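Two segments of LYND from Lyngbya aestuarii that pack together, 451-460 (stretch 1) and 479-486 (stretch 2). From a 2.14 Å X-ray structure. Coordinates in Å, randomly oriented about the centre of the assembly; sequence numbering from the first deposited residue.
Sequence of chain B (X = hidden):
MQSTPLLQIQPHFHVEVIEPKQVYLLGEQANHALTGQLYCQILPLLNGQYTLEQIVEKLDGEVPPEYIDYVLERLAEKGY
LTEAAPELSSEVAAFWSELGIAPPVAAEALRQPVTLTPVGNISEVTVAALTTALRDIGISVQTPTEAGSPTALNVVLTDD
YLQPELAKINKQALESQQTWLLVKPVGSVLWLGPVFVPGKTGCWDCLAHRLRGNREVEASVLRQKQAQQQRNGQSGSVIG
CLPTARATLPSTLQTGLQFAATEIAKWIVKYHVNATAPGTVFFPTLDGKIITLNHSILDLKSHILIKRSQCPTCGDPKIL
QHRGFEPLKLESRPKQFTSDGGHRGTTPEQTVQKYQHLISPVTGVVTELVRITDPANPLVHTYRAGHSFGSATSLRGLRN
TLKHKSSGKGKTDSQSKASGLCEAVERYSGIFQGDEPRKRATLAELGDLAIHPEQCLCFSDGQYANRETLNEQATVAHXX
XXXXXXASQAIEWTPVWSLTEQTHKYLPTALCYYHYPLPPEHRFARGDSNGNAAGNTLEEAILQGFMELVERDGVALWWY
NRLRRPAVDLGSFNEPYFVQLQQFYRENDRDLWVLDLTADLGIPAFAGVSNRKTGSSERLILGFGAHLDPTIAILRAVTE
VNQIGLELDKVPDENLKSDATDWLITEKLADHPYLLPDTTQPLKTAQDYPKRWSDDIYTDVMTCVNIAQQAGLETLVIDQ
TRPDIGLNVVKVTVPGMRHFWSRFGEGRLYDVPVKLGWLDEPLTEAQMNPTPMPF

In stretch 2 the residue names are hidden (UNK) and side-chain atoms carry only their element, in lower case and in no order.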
# COMPACT_ATOMS: atom_id res chain seq x y z
N ILE B 451 -44.90 -4.01 -11.98
CA ILE B 451 -44.49 -3.01 -12.96
C ILE B 451 -44.08 -3.70 -14.26
O ILE B 451 -43.16 -4.51 -14.29
CB ILE B 451 -43.34 -2.16 -12.40
CG1 ILE B 451 -43.90 -1.19 -11.36
CG2 ILE B 451 -42.66 -1.36 -13.51
CD1 ILE B 451 -42.90 -0.70 -10.37
N HIS B 452 -44.80 -3.39 -15.33
CA HIS B 452 -44.54 -3.98 -16.63
C HIS B 452 -43.12 -3.59 -17.06
O HIS B 452 -42.74 -2.43 -16.95
CB HIS B 452 -45.56 -3.50 -17.66
CG HIS B 452 -45.66 -4.38 -18.87
ND1 HIS B 452 -44.69 -4.41 -19.85
CD2 HIS B 452 -46.62 -5.25 -19.26
CE1 HIS B 452 -45.05 -5.26 -20.79
NE2 HIS B 452 -46.22 -5.78 -20.46
N PRO B 453 -42.32 -4.57 -17.55
CA PRO B 453 -40.94 -4.27 -17.93
C PRO B 453 -40.82 -3.15 -18.96
O PRO B 453 -39.82 -2.44 -18.97
CB PRO B 453 -40.43 -5.60 -18.49
CG PRO B 453 -41.64 -6.41 -18.79
CD PRO B 453 -42.65 -5.99 -17.77
N GLU B 454 -41.83 -2.97 -19.80
CA GLU B 454 -41.79 -1.95 -20.85
C GLU B 454 -41.85 -0.54 -20.29
O GLU B 454 -41.45 0.41 -20.96
CB GLU B 454 -42.94 -2.16 -21.84
CG GLU B 454 -42.79 -3.43 -22.66
CD GLU B 454 -43.85 -3.56 -23.75
OE1 GLU B 454 -44.33 -2.53 -24.27
OE2 GLU B 454 -44.20 -4.70 -24.10
N GLN B 455 -42.34 -0.39 -19.07
CA GLN B 455 -42.33 0.91 -18.40
C GLN B 455 -40.90 1.36 -18.07
O GLN B 455 -40.63 2.55 -17.89
CB GLN B 455 -43.15 0.84 -17.11
CG GLN B 455 -44.64 0.74 -17.33
CD GLN B 455 -45.40 0.74 -16.03
OE1 GLN B 455 -45.34 1.71 -15.26
NE2 GLN B 455 -46.11 -0.35 -15.75
N CYS B 456 -39.99 0.41 -17.98
CA CYS B 456 -38.60 0.72 -17.68
C CYS B 456 -37.77 0.80 -18.95
O CYS B 456 -36.97 1.71 -19.10
CB CYS B 456 -38.02 -0.32 -16.74
SG CYS B 456 -38.91 -0.39 -15.17
N LEU B 457 -37.99 -0.14 -19.87
CA LEU B 457 -37.18 -0.24 -21.08
C LEU B 457 -37.47 0.90 -22.04
O LEU B 457 -36.55 1.57 -22.50
CB LEU B 457 -37.42 -1.58 -21.78
CG LEU B 457 -37.09 -2.83 -20.96
CD1 LEU B 457 -37.53 -4.08 -21.70
CD2 LEU B 457 -35.60 -2.91 -20.61
N CYS B 458 -38.74 1.13 -22.33
CA CYS B 458 -39.16 2.21 -23.20
C CYS B 458 -38.64 2.04 -24.64
O CYS B 458 -38.20 3.00 -25.27
CB CYS B 458 -38.71 3.58 -22.64
SG CYS B 458 -39.30 3.96 -20.97
N PHE B 459 -38.70 0.82 -25.16
CA PHE B 459 -38.45 0.60 -26.58
C PHE B 459 -39.72 0.95 -27.38
O PHE B 459 -40.83 0.80 -26.90
CB PHE B 459 -38.07 -0.86 -26.84
CG PHE B 459 -36.67 -1.21 -26.41
CD1 PHE B 459 -35.59 -0.93 -27.24
CD2 PHE B 459 -36.44 -1.83 -25.20
CE1 PHE B 459 -34.30 -1.26 -26.86
CE2 PHE B 459 -35.14 -2.16 -24.81
CZ PHE B 459 -34.07 -1.88 -25.64
N SER B 460 -39.54 1.43 -28.61
CA SER B 460 -40.69 1.77 -29.45
C SER B 460 -41.35 0.51 -30.00
O SER B 460 -40.75 -0.57 -29.97
CB SER B 460 -40.27 2.67 -30.61
OG SER B 460 -39.72 1.91 -31.66
N UNK B 479 -27.32 -1.47 -27.42
CA UNK B 479 -28.61 -1.12 -28.04
C UNK B 479 -29.38 -2.37 -28.47
O UNK B 479 -30.07 -2.37 -29.48
c UNK B 479 -28.03 1.23 -28.84
o UNK B 479 -27.77 2.04 -29.75
o UNK B 479 -28.04 1.54 -27.63
c UNK B 479 -28.40 -0.19 -29.24
N UNK B 480 -29.26 -3.44 -27.69
CA UNK B 480 -29.94 -4.68 -27.99
C UNK B 480 -31.41 -4.56 -27.63
O UNK B 480 -31.74 -4.17 -26.51
c UNK B 480 -29.88 -7.17 -27.59
c UNK B 480 -32.10 -8.88 -25.03
c UNK B 480 -31.30 -7.85 -25.52
c UNK B 480 -30.73 -7.99 -26.79
c UNK B 480 -32.36 -10.03 -25.80
n UNK B 480 -30.35 -9.06 -28.73
c UNK B 480 -29.31 -5.83 -27.22
c UNK B 480 -29.66 -7.86 -28.76
c UNK B 480 -31.01 -9.16 -27.54
c UNK B 480 -31.82 -10.19 -27.05
N UNK B 481 -32.28 -4.87 -28.58
CA UNK B 481 -33.72 -4.82 -28.36
C UNK B 481 -34.20 -6.21 -27.98
O UNK B 481 -34.13 -7.11 -28.80
c UNK B 481 -34.31 -2.68 -31.55
c UNK B 481 -35.96 -4.11 -29.28
c UNK B 481 -34.48 -4.34 -29.60
c UNK B 481 -33.84 -3.05 -30.15
N UNK B 482 -34.70 -6.38 -26.75
CA UNK B 482 -35.13 -7.73 -26.38
C UNK B 482 -36.43 -8.13 -27.04
O UNK B 482 -37.10 -7.28 -27.63
c UNK B 482 -35.29 -7.65 -24.86
c UNK B 482 -35.35 -6.21 -24.51
c UNK B 482 -35.10 -5.39 -25.74
N UNK B 483 -36.77 -9.41 -26.95
CA UNK B 483 -38.08 -9.88 -27.40
C UNK B 483 -39.15 -9.21 -26.54
O UNK B 483 -38.86 -8.66 -25.48
c UNK B 483 -37.11 -12.17 -28.05
o UNK B 483 -38.02 -14.16 -27.10
n UNK B 483 -35.98 -14.31 -28.00
c UNK B 483 -38.18 -11.40 -27.29
c UNK B 483 -37.07 -13.64 -27.68
N UNK B 484 -40.40 -9.27 -27.00
CA UNK B 484 -41.48 -8.66 -26.25
C UNK B 484 -41.81 -9.48 -25.02
O UNK B 484 -41.55 -10.67 -24.97
n UNK B 484 -44.44 -5.62 -27.67
n UNK B 484 -44.89 -3.41 -27.31
n UNK B 484 -44.11 -4.06 -29.36
c UNK B 484 -44.48 -4.37 -28.12
c UNK B 484 -42.65 -7.27 -28.03
c UNK B 484 -42.73 -8.48 -27.11
c UNK B 484 -44.02 -6.79 -28.45
N UNK B 485 -42.36 -8.82 -24.02
CA UNK B 485 -42.78 -9.49 -22.81
C UNK B 485 -44.15 -10.14 -22.97
O UNK B 485 -45.16 -9.44 -23.02
c UNK B 485 -44.95 -9.21 -18.67
c UNK B 485 -44.52 -8.69 -19.86
c UNK B 485 -42.51 -9.94 -19.70
c UNK B 485 -44.16 -10.11 -17.99
c UNK B 485 -42.82 -8.48 -21.68
c UNK B 485 -43.29 -9.05 -20.39
c UNK B 485 -42.93 -10.47 -18.51
N UNK B 486 -44.18 -11.47 -23.05
CA UNK B 486 -45.44 -12.23 -23.04
C UNK B 486 -46.02 -12.28 -21.63
O UNK B 486 -45.62 -13.10 -20.80
o UNK B 486 -47.60 -13.83 -23.57
c UNK B 486 -45.22 -13.64 -23.58
c UNK B 486 -46.51 -14.43 -23.71
o UNK B 486 -46.44 -15.65 -23.96

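Position 479 carries four side-chain atoms, two carbons in line with two oxygens on the second, and they stay clear of stretch 1. That short carboxylate is Asp479. Both of its oxygens find hydrogen-bond partners beyond the two stretches.

At position 480 one carbon leads to fused five- and six-membered rings holding eight carbons and a single nitrogen, an indole. The CA-to-CB bond points away from stretch 1, and the backbone oxygen makes the approach to Phe459 instead. The residue is Trp480, and Trp480 O lies 3.4 Å from Phe459 CZ.

Position 481 has four carbons, forked at the first, with one arm two carbons long and the other a single methyl. The methyl lies over one face of the Phe459 ring, and the longer arm also packs on that residue. A beta-branched, all-carbon side chain of this size is Ile481. Its CG2 is 4.2 Å from the centroid of the Phe459 ring, in a CH-pi contact, while Ile481 CG1 comes to 3.8 Å from Phe459 CE1.

At position 482 three carbons close a ring onto the backbone nitrogen, and carbons of this ring pack on Phe459 and Leu457. This can only be Pro482. Pro482 CD is 3.4 Å from Phe459 CE2, and Pro482 CG is 4.1 Å from Leu457 CD1. With no amide hydrogen to satisfy, such a residue suits an apolar site.

Position 483 shows three carbons in a row, the third bearing one oxygen and one nitrogen, all out of reach of stretch 1. Chain length and the terminal amide agree with Gln483. Its polar end is hydrogen-bonded elsewhere in the structure.

Position 484 runs through three carbons and a nitrogen to a carbon with two further nitrogens, a guanidinium. The CA-to-CB bond points sideways, but the long chain brings its end nearer, and a terminal nitrogen meets Glu454 OE1. Hence Arg484. Its NH2 reaches Glu454 OE1 at 3.2 Å, forming a salt bridge whose hydrogen bond is weak, with an angle of 126° at the hydrogen.

Position 485 has one carbon followed by a six-carbon ring without any oxygen. Pro453 lies over one face of this ring, whereas the ring's edge is directed at the face of His452, with planes at 83°. This is Phe485. Pro453 CG is 3.8 Å from its ring centroid, and Phe485 CD2 is 3.4 Å from His452 NE2.

Position 486 repeats the pattern of 479, two carbons and two oxygens on the second. Its CA-to-CB bond points away from stretch 1. It is Asp486, and both carboxylate oxygens are hydrogen-bonded outside the two stretches.

The contact rests on two exchanged aromatics. Phe459 reaches into the Trp480 to Pro482 segment, and Phe485 fits against His452 and Pro453, each ring receiving an aliphatic carbon over one face. His452 ND1 accepts from Glu454 N at 3.2 Å, capping the turn into the helix. The same Glu454 offers its carboxylate to Arg484, adding charge to a largely apolar fit. Rings and prolines supply the shape, and one exposed arginine supplies the ionic link.

Stretch 2 (479-486) DWIPQRFD
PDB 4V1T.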